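Local atomic coordinates of glutamine cyclotransferase (Xanthomonas campestris, PDB entry 3MBR), a protein that probably catalyses the cyclisation of N-terminal glutamine residues of peptides to pyroglutamate with release of ammonia. Residues I209-A213 against E214-L218; L155-N159 against G160-A164; Q79-W82 against R83-E86. The protein carries 1 engineered substitution. All blocks are in the same frame, centred on the assembly; numbering follows the deposited sequence.

In the fold
Five antiparallel sheets, the blades of a beta-propeller, are strung along the chain, and each interaction closes a short loop between two adjacent strands of one blade. Interaction 3 (79-86) comes first, turning strand 76-81 into strand 86-91. Interaction 2 (155-164) follows, joining 152-158 to 161-166, and interaction 1 (209-218) joins 206-212 to 217-222 in the blade that the N-terminal strand 9-16 completes. The loops stand in series; none nests in or crosses another. Interactions 1 and 2 touch and share the calcium ion, which ties their two blades together. Interaction 3 lies apart, its nearest atoms about 8 Å from interaction 2 and about 13 Å from interaction 1.

Interaction 1: I209-A213 against E214-L218; sequences IAFDA and EHDRL. With CA (calcium ion), chain B.
The hairpin of strands 206-212 and 217-222 turns through a G1 beta bulge, in which Asp216 and Arg217 both face Asp212. Asp212 N donates to Arg217 O at 2.7 Å, nearly straight at 172°, and Arg217 N returns a bond to Asp212 O. Asp216 has the left-handed backbone of the first bulge position, usually glycine's, which aspartate tolerates better than most residues.

On the face shared with Arg217, the carboxylate of Asp212 organises the turn. With CG anti to the backbone N (chi1 166°), it reaches along the strand toward the loop. OD1 takes three N-H groups. His215 ND1 lies 2.9 Å from Asp212 OD1, with the oxygen close to the imidazole plane, and it meets the syn lone pair of OD1. From the anti side, the guanidinium of Arg217 presents its edge, with NE 2.8 Å and NH2 3.1 Å from Asp212 OD1, in a salt bridge with the two planes 77° apart. The other oxygen, OD2, is met by His215 N from well above the carboxylate plane. Aspartate suits this place because its short arm holds both oxygens close to the loop's N-H groups.

The opposite face carries the apolar side chains. Phe211 lies beside Leu218, and Ile209 CG2 packs on Leu218 CD1 at 3.8 Å. At the ring's edge Phe211 CE1 lies 3.3 Å from Asp216 OD1, so the weakly positive C-H edge of the ring meets a carboxylate oxygen. Ile209 O binds the calcium ion at 2.3 Å; water 1, Leu26 and Glu154 are among the other ligands.

Three donors on one oxygen, two of them from a cationic guanidinium, should stabilise negative charge on the buried Asp212 and fix the rotation of its carboxylate.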
ATOM      1  N   ILE A 209      -3.197  -2.654   0.043  1.00 14.69           N
ATOM      2  CA  ILE A 209      -3.552  -3.260  -1.234  1.00 15.29           C
ATOM      3  C   ILE A 209      -2.409  -4.219  -1.553  1.00 14.53           C
ATOM      4  O   ILE A 209      -1.258  -3.739  -1.664  1.00 16.18           O
ATOM      5  CB  ILE A 209      -3.713  -2.226  -2.379  1.00 15.60           C
ATOM      6  CG1 ILE A 209      -4.778  -1.173  -1.995  1.00 16.84           C
ATOM      7  CG2 ILE A 209      -4.085  -3.005  -3.638  1.00 16.99           C
ATOM      8  CD1 ILE A 209      -4.733   0.046  -2.934  1.00 19.45           C
ATOM      9  N   ALA A 210      -2.672  -5.506  -1.693  1.00 14.95           N
ATOM     10  CA  ALA A 210      -1.598  -6.459  -1.934  1.00 14.71           C
ATOM     11  C   ALA A 210      -1.927  -7.381  -3.139  1.00 15.86           C
ATOM     12  O   ALA A 210      -3.024  -7.923  -3.172  1.00 19.19           O
ATOM     13  CB  ALA A 210      -1.308  -7.317  -0.713  1.00 16.60           C
ATOM     14  N   PHE A 211      -1.007  -7.616  -4.024  1.00 16.23           N
ATOM     15  CA  PHE A 211      -1.258  -8.440  -5.163  1.00 17.45           C
ATOM     16  C   PHE A 211      -0.369  -9.684  -5.121  1.00 18.03           C
ATOM     17  O   PHE A 211       0.879  -9.598  -4.901  1.00 18.66           O
ATOM     18  CB  PHE A 211      -0.961  -7.631  -6.437  1.00 18.41           C
ATOM     19  CG  PHE A 211      -1.274  -8.384  -7.669  1.00 18.73           C
ATOM     20  CD1 PHE A 211      -2.545  -8.871  -7.909  1.00 20.61           C
ATOM     21  CD2 PHE A 211      -0.285  -8.585  -8.638  1.00 22.61           C
ATOM     22  CE1 PHE A 211      -2.866  -9.560  -9.092  1.00 22.99           C
ATOM     23  CE2 PHE A 211      -0.614  -9.243  -9.873  1.00 23.19           C
ATOM     24  CZ  PHE A 211      -1.873  -9.739 -10.062  1.00 23.33           C
ATOM     25  N   ASP A 212      -1.007 -10.848  -5.234  1.00 18.30           N
ATOM     26  CA  ASP A 212      -0.318 -12.143  -5.378  1.00 20.10           C
ATOM     27  C   ASP A 212      -0.206 -12.375  -6.874  1.00 22.13           C
ATOM     28  O   ASP A 212      -1.195 -12.758  -7.499  1.00 21.35           O
ATOM     29  CB  ASP A 212      -1.208 -13.195  -4.706  1.00 19.22           C
ATOM     30  CG  ASP A 212      -0.816 -14.628  -5.056  1.00 21.36           C
ATOM     31  OD1 ASP A 212      -1.547 -15.536  -4.583  1.00 22.21           O
ATOM     32  OD2 ASP A 212       0.182 -14.872  -5.769  1.00 23.18           O
ATOM     33  N   ALA A 213       0.994 -12.092  -7.455  1.00 24.04           N
ATOM     34  CA  ALA A 213       1.060 -12.217  -8.884  1.00 25.36           C
ATOM     35  C   ALA A 213       1.057 -13.643  -9.363  1.00 27.99           C
ATOM     36  O   ALA A 213       0.616 -13.899 -10.511  1.00 31.23           O
ATOM     37  CB  ALA A 213       2.281 -11.452  -9.464  1.00 27.86           C
ATOM     38  N   GLU A 214       1.508 -14.576  -8.507  1.00 27.83           N
ATOM     39  CA  GLU A 214       1.561 -15.974  -8.998  1.00 29.19           C
ATOM     40  C   GLU A 214       0.151 -16.525  -9.298  1.00 28.51           C
ATOM     41  O   GLU A 214      -0.080 -17.309 -10.221  1.00 31.90           O
ATOM     42  CB  GLU A 214       2.271 -16.807  -7.938  1.00 30.87           C
ATOM     43  CG  GLU A 214       2.327 -18.289  -8.278  1.00 37.28           C
ATOM     44  CD  GLU A 214       3.052 -19.126  -7.262  1.00 46.45           C
ATOM     45  OE1 GLU A 214       3.074 -20.393  -7.478  1.00 52.73           O
ATOM     46  OE2 GLU A 214       3.609 -18.542  -6.284  1.00 51.01           O
ATOM     47  N   HIS A 215      -0.800 -16.150  -8.449  1.00 26.20           N
ATOM     48  CA  HIS A 215      -2.144 -16.682  -8.589  1.00 25.93           C
ATOM     49  C   HIS A 215      -3.166 -15.643  -9.006  1.00 25.47           C
ATOM     50  O   HIS A 215      -4.330 -15.983  -9.093  1.00 28.41           O
ATOM     51  CB  HIS A 215      -2.618 -17.352  -7.291  1.00 25.30           C
ATOM     52  CG  HIS A 215      -1.663 -18.361  -6.761  1.00 26.04           C
ATOM     53  ND1 HIS A 215      -0.781 -18.090  -5.724  1.00 25.59           N
ATOM     54  CD2 HIS A 215      -1.429 -19.662  -7.126  1.00 26.13           C
ATOM     55  CE1 HIS A 215      -0.058 -19.174  -5.479  1.00 27.00           C
ATOM     56  NE2 HIS A 215      -0.418 -20.136  -6.319  1.00 30.18           N
ATOM     57  N   ASP A 216      -2.701 -14.403  -9.291  1.00 24.99           N
ATOM     58  CA  ASP A 216      -3.527 -13.273  -9.713  1.00 24.82           C
ATOM     59  C   ASP A 216      -4.611 -13.007  -8.693  1.00 23.05           C
ATOM     60  O   ASP A 216      -5.785 -12.964  -9.058  1.00 25.94           O
ATOM     61  CB  ASP A 216      -4.121 -13.569 -11.126  1.00 26.71           C
ATOM     62  CG  ASP A 216      -4.881 -12.357 -11.739  1.00 34.79           C
ATOM     63  OD1 ASP A 216      -4.717 -11.182 -11.306  1.00 36.98           O
ATOM     64  OD2 ASP A 216      -5.650 -12.642 -12.683  1.00 41.41           O
ATOM     65  N   ARG A 217      -4.216 -12.804  -7.443  1.00 19.77           N
ATOM     66  CA  ARG A 217      -5.196 -12.466  -6.389  1.00 19.27           C
ATOM     67  C   ARG A 217      -4.897 -11.070  -5.872  1.00 17.83           C
ATOM     68  O   ARG A 217      -3.742 -10.810  -5.440  1.00 19.50           O
ATOM     69  CB  ARG A 217      -5.120 -13.479  -5.230  1.00 18.45           C
ATOM     70  CG  ARG A 217      -5.348 -14.941  -5.679  1.00 18.36           C
ATOM     71  CD  ARG A 217      -5.468 -15.871  -4.503  1.00 18.09           C
ATOM     72  NE  ARG A 217      -4.219 -15.959  -3.774  1.00 19.40           N
ATOM     73  CZ  ARG A 217      -4.086 -16.554  -2.585  1.00 19.45           C
ATOM     74  NH1 ARG A 217      -5.156 -17.185  -2.015  1.00 19.45           N
ATOM     75  NH2 ARG A 217      -2.909 -16.590  -2.009  1.00 21.33           N
ATOM     76  N   LEU A 218      -5.929 -10.256  -5.746  1.00 16.94           N
ATOM     77  CA  LEU A 218      -5.811  -8.892  -5.259  1.00 15.97           C
ATOM     78  C   LEU A 218      -6.476  -8.819  -3.895  1.00 15.77           C
ATOM     79  O   LEU A 218      -7.662  -9.197  -3.780  1.00 17.57           O
ATOM     80  CB  LEU A 218      -6.475  -7.954  -6.264  1.00 16.85           C
ATOM     81  CG  LEU A 218      -6.325  -6.471  -5.892  1.00 17.62           C
ATOM     82  CD1 LEU A 218      -4.899  -6.052  -5.816  1.00 18.82           C
ATOM     83  CD2 LEU A 218      -7.090  -5.625  -6.959  1.00 20.50           C
TER
HETATM   84 CA    CA B 300       0.694  -2.553  -1.245  1.00 20.79          CA
HETATM   85  O   HOH W   1       3.050  -2.090  -0.906  1.00 18.99           O

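Interaction 2: L155-N159 against G160-A164; sequences LEWVN and GELLA. With CA (calcium ion), chain B.
Trp157 lies flat against the turn of the hairpin, its indole covering Gly160 and Glu161. CG stands anti to the backbone N (chi1 -167°), which swings the ring toward the facing strand. From CB the chain enters the ring at CG, which with CD2 lies over Glu161 O. CE3, on the six-membered ring, reaches Leu162 CD1 at 4.1 Å. On the pyrrole side NE1 lies near Gly160 CA, which approaches obliquely, and donates a weak bond, in the ring plane, to water 2. At the far rim CZ2 comes to 3.7 Å from Gly160 C. Glycine suits this place because its positive phi fits the type I' turn from Val158 to Glu161, where Asn159 also adopts the left-handed form that asparagine accepts.

Backbone bonds pair Glu156 with Leu163 and Val158 with Glu161; Val158 CG2 rests on Leu163 CD1 at 3.7 Å. Leu155 O and Glu156 OE2 bind calcium at 2.5 and 2.4 Å, while Glu156 OE1 accepts from Phe211 N.

Strand 152-158 is an edge strand of its four-stranded blade. Leu155 packs on strand 109-112 of the preceding blade, Trp157 stacks on Tyr118, and Val158 and Asn159 meet Phe211 of strand 206-212.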
ATOM      1  N   LEU A 155      -0.095   2.011  -2.233  1.00 16.09           N
ATOM      2  CA  LEU A 155       0.192   1.656  -3.639  1.00 16.40           C
ATOM      3  C   LEU A 155       0.320   0.157  -3.792  1.00 16.13           C
ATOM      4  O   LEU A 155       0.691  -0.568  -2.801  1.00 16.47           O
ATOM      5  CB  LEU A 155       1.582   2.219  -4.014  1.00 17.63           C
ATOM      6  CG  LEU A 155       1.680   3.773  -4.026  1.00 18.37           C
ATOM      7  CD1 LEU A 155       3.116   4.180  -4.410  1.00 20.37           C
ATOM      8  CD2 LEU A 155       0.688   4.433  -4.934  1.00 20.08           C
ATOM      9  N   GLU A 156       0.095  -0.318  -5.021  1.00 16.01           N
ATOM     10  CA  GLU A 156       0.428  -1.702  -5.304  1.00 15.64           C
ATOM     11  C   GLU A 156       0.616  -1.804  -6.821  1.00 16.52           C
ATOM     12  O   GLU A 156      -0.259  -1.345  -7.592  1.00 18.00           O
ATOM     13  CB  GLU A 156      -0.704  -2.619  -4.860  1.00 16.94           C
ATOM     14  CG  GLU A 156      -0.343  -4.119  -5.004  1.00 16.63           C
ATOM     15  CD  GLU A 156       0.806  -4.565  -4.126  1.00 17.80           C
ATOM     16  OE1 GLU A 156       1.152  -5.763  -4.278  1.00 19.86           O
ATOM     17  OE2 GLU A 156       1.296  -3.810  -3.246  1.00 18.64           O
ATOM     18  N   TRP A 157       1.667  -2.454  -7.267  1.00 17.04           N
ATOM     19  CA  TRP A 157       1.905  -2.693  -8.671  1.00 17.77           C
ATOM     20  C   TRP A 157       1.164  -3.906  -9.128  1.00 19.14           C
ATOM     21  O   TRP A 157       1.334  -4.984  -8.512  1.00 20.92           O
ATOM     22  CB  TRP A 157       3.406  -2.918  -8.932  1.00 18.92           C
ATOM     23  CG  TRP A 157       3.739  -2.850 -10.379  1.00 21.29           C
ATOM     24  CD1 TRP A 157       3.816  -3.895 -11.247  1.00 24.57           C
ATOM     25  CD2 TRP A 157       4.000  -1.673 -11.113  1.00 24.23           C
ATOM     26  NE1 TRP A 157       4.156  -3.428 -12.535  1.00 27.01           N
ATOM     27  CE2 TRP A 157       4.264  -2.070 -12.469  1.00 24.83           C
ATOM     28  CE3 TRP A 157       4.069  -0.326 -10.780  1.00 25.31           C
ATOM     29  CZ2 TRP A 157       4.649  -1.160 -13.457  1.00 28.61           C
ATOM     30  CZ3 TRP A 157       4.445   0.607 -11.819  1.00 27.46           C
ATOM     31  CH2 TRP A 157       4.709   0.157 -13.109  1.00 29.58           C
ATOM     32  N   VAL A 158       0.332  -3.801 -10.172  1.00 19.81           N
ATOM     33  CA  VAL A 158      -0.501  -4.973 -10.613  1.00 21.36           C
ATOM     34  C   VAL A 158      -0.470  -4.990 -12.121  1.00 25.58           C
ATOM     35  O   VAL A 158      -0.998  -4.097 -12.768  1.00 24.70           O
ATOM     36  CB  VAL A 158      -1.943  -4.781 -10.130  1.00 21.00           C
ATOM     37  CG1 VAL A 158      -2.802  -5.984 -10.568  1.00 22.36           C
ATOM     38  CG2 VAL A 158      -2.035  -4.654  -8.606  1.00 20.30           C
ATOM     39  N   ASN A 159       0.156  -6.025 -12.668  1.00 28.43           N
ATOM     40  CA  ASN A 159       0.130  -6.238 -14.169  1.00 30.61           C
ATOM     41  C   ASN A 159       0.462  -4.975 -14.969  1.00 30.66           C
ATOM     42  O   ASN A 159      -0.281  -4.582 -15.886  1.00 32.82           O
ATOM     43  CB  ASN A 159      -1.257  -6.723 -14.597  1.00 35.54           C
ATOM     44  CG  ASN A 159      -1.643  -8.070 -13.971  1.00 37.45           C
ATOM     45  OD1 ASN A 159      -2.826  -8.285 -13.640  1.00 45.49           O
ATOM     46  ND2 ASN A 159      -0.656  -8.945 -13.730  1.00 41.03           N
ATOM     47  N   GLY A 160       1.548  -4.319 -14.637  1.00 28.44           N
ATOM     48  CA  GLY A 160       2.031  -3.222 -15.412  1.00 28.98           C
ATOM     49  C   GLY A 160       1.394  -1.923 -15.129  1.00 27.45           C
ATOM     50  O   GLY A 160       1.649  -0.960 -15.861  1.00 30.09           O
ATOM     51  N   GLU A 161       0.529  -1.883 -14.109  1.00 25.90           N
ATOM     52  CA  GLU A 161      -0.145  -0.642 -13.762  1.00 25.28           C
ATOM     53  C   GLU A 161       0.075  -0.384 -12.290  1.00 23.41           C
ATOM     54  O   GLU A 161       0.376  -1.309 -11.516  1.00 23.03           O
ATOM     55  CB  GLU A 161      -1.651  -0.756 -13.995  1.00 26.00           C
ATOM     56  CG  GLU A 161      -1.931  -0.773 -15.486  1.00 30.84           C
ATOM     57  CD  GLU A 161      -3.385  -0.913 -15.846  1.00 36.37           C
ATOM     58  OE1 GLU A 161      -3.839  -0.187 -16.707  1.00 38.62           O
ATOM     59  OE2 GLU A 161      -4.063  -1.775 -15.284  1.00 41.39           O
ATOM     60  N   LEU A 162      -0.084   0.872 -11.919  1.00 23.91           N
ATOM     61  CA  LEU A 162       0.035   1.240 -10.505  1.00 22.32           C
ATOM     62  C   LEU A 162      -1.387   1.414  -9.916  1.00 22.11           C
ATOM     63  O   LEU A 162      -2.164   2.227 -10.457  1.00 24.21           O
ATOM     64  CB  LEU A 162       0.892   2.513 -10.371  1.00 26.39           C
ATOM     65  CG  LEU A 162       1.119   3.125  -9.000  1.00 25.50           C
ATOM     66  CD1 LEU A 162       1.925   2.088  -8.173  1.00 24.83           C
ATOM     67  CD2 LEU A 162       1.901   4.361  -9.136  1.00 29.85           C
ATOM     68  N   LEU A 163      -1.730   0.690  -8.870  1.00 19.40           N
ATOM     69  CA  LEU A 163      -2.978   0.952  -8.153  1.00 17.91           C
ATOM     70  C   LEU A 163      -2.627   1.854  -6.986  1.00 17.64           C
ATOM     71  O   LEU A 163      -1.626   1.644  -6.262  1.00 17.57           O
ATOM     72  CB  LEU A 163      -3.585  -0.314  -7.580  1.00 17.90           C
ATOM     73  CG  LEU A 163      -4.128  -1.367  -8.580  1.00 22.45           C
ATOM     74  CD1 LEU A 163      -4.951  -2.443  -7.915  1.00 22.02           C
ATOM     75  CD2 LEU A 163      -4.784  -0.824  -9.751  1.00 27.20           C
ATOM     76  N   ALA A 164      -3.448   2.861  -6.757  1.00 16.76           N
ATOM     77  CA  ALA A 164      -3.220   3.797  -5.632  1.00 16.89           C
ATOM     78  C   ALA A 164      -4.533   4.068  -4.939  1.00 17.48           C
ATOM     79  O   ALA A 164      -5.533   4.427  -5.590  1.00 19.11           O
ATOM     80  CB  ALA A 164      -2.662   5.137  -6.190  1.00 19.65           C
TER
HETATM   81 CA    CA B 300       0.694  -2.553  -1.245  1.00 20.79          CA
HETATM   82  O   HOH W   2       3.594  -6.356 -13.497  1.00 21.33           O
HETATM   83  O   HOH W   3      -3.781  -3.568 -13.265  1.00 29.64           O
HETATM   84  O   HOH W   1       3.050  -2.090  -0.906  1.00 18.99           O

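Interaction 3: Q79-W82 against R83-E86; sequences QLTW and RNHE
Thr81 OG1 donates to Glu86 O at 2.6 Å, the shortest polar bond of this loop, meeting the carbonyl in its plane and on a lone pair. The hydroxyl gets there because chi1 is 58°, placing OG1 between the backbone N and the carbonyl carbon. CB and CG2 of Thr81 both lie 3.3 Å from the same Glu86 O, and the Asn84 side chain crosses that of Thr81 at about a right angle, its CB 3.4 Å from Thr81 OG1. Threonine suits the place because its hydroxyl reaches the returning carbonyl on a short arm, and its branched CB suits the end of a strand. Thr81 N donates to Tyr103 OH.

The segment runs from the end of strand 76-81 through the connection to the start of strand 86-91, the two middle strands of a four-stranded propeller blade. Within it His85 takes a positive phi, turning the chain toward the second strand. His85 N donates to water 4 at 2.7 Å, and this water sits inside the bend near Thr81 O; the imidazole ND1 donates to Gly105 O. Glu86 sends its carboxylate away from the turn to a salt bridge with Arg102.

At the outer end Trp82 and Arg83 run alongside each other. Arg83 CG stands 3.7 Å from the centroid of the Trp82 five-membered ring and only 1° off its normal, a CH-pi contact over the face. The arginine chain, extended from CG to NE, then follows the indole, so that Arg83 NE lies 3.1 Å from Trp82 CZ2 above the rim. The guanidinium is tilted 38° to the indole. Arginine suits such a neighbour, since its methylenes cover the ring while its charged end remains at the protein surface, where NE makes a long, weak ion pair with Glu106.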
ATOM      1  N   GLN A  79      10.890  -0.006   4.251  1.00 19.00           N
ATOM      2  CA  GLN A  79       9.778   0.682   4.887  1.00 19.48           C
ATOM      3  C   GLN A  79      10.041   2.164   4.996  1.00 19.55           C
ATOM      4  O   GLN A  79      11.169   2.587   5.295  1.00 21.98           O
ATOM      5  CB  GLN A  79       9.610   0.099   6.287  1.00 19.15           C
ATOM      6  CG  GLN A  79       8.406   0.729   7.049  1.00 21.50           C
ATOM      7  CD  GLN A  79       8.150   0.126   8.376  1.00 21.38           C
ATOM      8  OE1 GLN A  79       9.059  -0.246   9.094  1.00 25.21           O
ATOM      9  NE2 GLN A  79       6.868   0.031   8.744  1.00 25.50           N
ATOM     10  N   LEU A  80       9.001   2.992   4.839  1.00 19.51           N
ATOM     11  CA  LEU A  80       9.037   4.440   5.064  1.00 20.24           C
ATOM     12  C   LEU A  80       8.553   4.758   6.457  1.00 20.33           C
ATOM     13  O   LEU A  80       8.004   3.897   7.151  1.00 21.11           O
ATOM     14  CB  LEU A  80       8.197   5.203   4.024  1.00 21.90           C
ATOM     15  CG  LEU A  80       8.469   4.847   2.581  1.00 20.79           C
ATOM     16  CD1 LEU A  80       7.413   5.540   1.696  1.00 23.91           C
ATOM     17  CD2 LEU A  80       9.872   5.281   2.200  1.00 23.71           C
ATOM     18  N   THR A  81       8.801   5.999   6.895  1.00 23.97           N
ATOM     19  CA  THR A  81       8.183   6.444   8.125  1.00 24.11           C
ATOM     20  C   THR A  81       7.336   7.641   7.817  1.00 29.08           C
ATOM     21  O   THR A  81       7.552   8.371   6.811  1.00 29.61           O
ATOM     22  CB  THR A  81       9.228   6.849   9.181  1.00 25.33           C
ATOM     23  OG1 THR A  81      10.074   7.892   8.651  1.00 28.25           O
ATOM     24  CG2 THR A  81      10.034   5.679   9.695  1.00 27.48           C
ATOM     25  N   TRP A  82       6.382   7.908   8.659  1.00 33.11           N
ATOM     26  CA  TRP A  82       5.516   9.048   8.323  1.00 37.36           C
ATOM     27  C   TRP A  82       6.225  10.429   8.235  1.00 40.84           C
ATOM     28  O   TRP A  82       6.328  11.095   7.142  1.00 38.69           O
ATOM     29  CB  TRP A  82       4.368   9.033   9.293  1.00 40.41           C
ATOM     30  CG  TRP A  82       3.338  10.136   9.052  1.00 44.97           C
ATOM     31  CD1 TRP A  82       3.034  10.786   7.846  1.00 47.54           C
ATOM     32  CD2 TRP A  82       2.524  10.739  10.055  1.00 52.03           C
ATOM     33  NE1 TRP A  82       2.065  11.737   8.072  1.00 50.80           N
ATOM     34  CE2 TRP A  82       1.737  11.729   9.416  1.00 54.94           C
ATOM     35  CE3 TRP A  82       2.386  10.541  11.443  1.00 56.18           C
ATOM     36  CZ2 TRP A  82       0.815  12.514  10.124  1.00 59.32           C
ATOM     37  CZ3 TRP A  82       1.482  11.320  12.143  1.00 60.31           C
ATOM     38  CH2 TRP A  82       0.708  12.302  11.480  1.00 62.22           C
ATOM     39  N   ARG A  83       6.755  10.868   9.375  1.00 42.70           N
ATOM     40  CA  ARG A  83       7.271  12.245   9.412  1.00 47.08           C
ATOM     41  C   ARG A  83       8.716  12.270   9.882  1.00 48.95           C
ATOM     42  O   ARG A  83       9.245  13.348  10.205  1.00 49.29           O
ATOM     43  CB  ARG A  83       6.359  13.136  10.292  1.00 48.43           C
ATOM     44  CG  ARG A  83       5.102  13.589   9.537  1.00 51.65           C
ATOM     45  CD  ARG A  83       4.103  14.432  10.401  1.00 58.75           C
ATOM     46  NE  ARG A  83       2.881  14.778   9.636  1.00 62.32           N
ATOM     47  CZ  ARG A  83       1.925  15.621  10.036  1.00 64.99           C
ATOM     48  NH1 ARG A  83       2.013  16.245  11.213  1.00 66.16           N
ATOM     49  NH2 ARG A  83       0.879  15.843   9.246  1.00 64.18           N
ATOM     50  N   ASN A  84       9.363  11.110   9.939  1.00 47.93           N
ATOM     51  CA  ASN A  84      10.734  11.054  10.444  1.00 49.60           C
ATOM     52  C   ASN A  84      11.827  11.220   9.399  1.00 49.24           C
ATOM     53  O   ASN A  84      13.023  11.303   9.785  1.00 50.82           O
ATOM     54  CB  ASN A  84      11.001   9.816  11.324  1.00 49.83           C
ATOM     55  CG  ASN A  84       9.946   9.626  12.420  1.00 51.32           C
ATOM     56  OD1 ASN A  84       9.115   8.693  12.349  1.00 48.40           O
ATOM     57  ND2 ASN A  84       9.937  10.525  13.414  1.00 54.11           N
ATOM     58  N   HIS A  85      11.437  11.263   8.112  1.00 45.53           N
ATOM     59  CA  HIS A  85      12.348  11.491   6.961  1.00 45.29           C
ATOM     60  C   HIS A  85      13.189  10.250   6.650  1.00 44.28           C
ATOM     61  O   HIS A  85      13.970  10.194   5.657  1.00 46.17           O
ATOM     62  CB  HIS A  85      13.132  12.800   7.173  1.00 48.18           C
ATOM     63  CG  HIS A  85      12.207  13.962   7.320  1.00 53.26           C
ATOM     64  ND1 HIS A  85      11.312  14.318   6.331  1.00 54.24           N
ATOM     65  CD2 HIS A  85      11.984  14.808   8.362  1.00 56.30           C
ATOM     66  CE1 HIS A  85      10.601  15.355   6.742  1.00 58.53           C
ATOM     67  NE2 HIS A  85      10.980  15.663   7.973  1.00 58.40           N
ATOM     68  N   GLU A  86      12.928   9.229   7.449  1.00 36.57           N
ATOM     69  CA  GLU A  86      13.820   8.104   7.585  1.00 33.67           C
ATOM     70  C   GLU A  86      13.135   6.850   7.091  1.00 28.64           C
ATOM     71  O   GLU A  86      11.935   6.701   7.216  1.00 29.05           O
ATOM     72  CB  GLU A  86      14.391   7.915   9.029  1.00 37.41           C
ATOM     73  CG  GLU A  86      15.543   8.888   9.366  1.00 47.77           C
ATOM     74  CD  GLU A  86      16.392   8.454  10.612  1.00 60.11           C
ATOM     75  OE1 GLU A  86      15.934   8.731  11.765  1.00 64.94           O
ATOM     76  OE2 GLU A  86      17.532   7.892  10.436  1.00 64.05           O
TER
HETATM   77  O   HOH W   4       9.268  11.076   6.519  1.00 23.44           O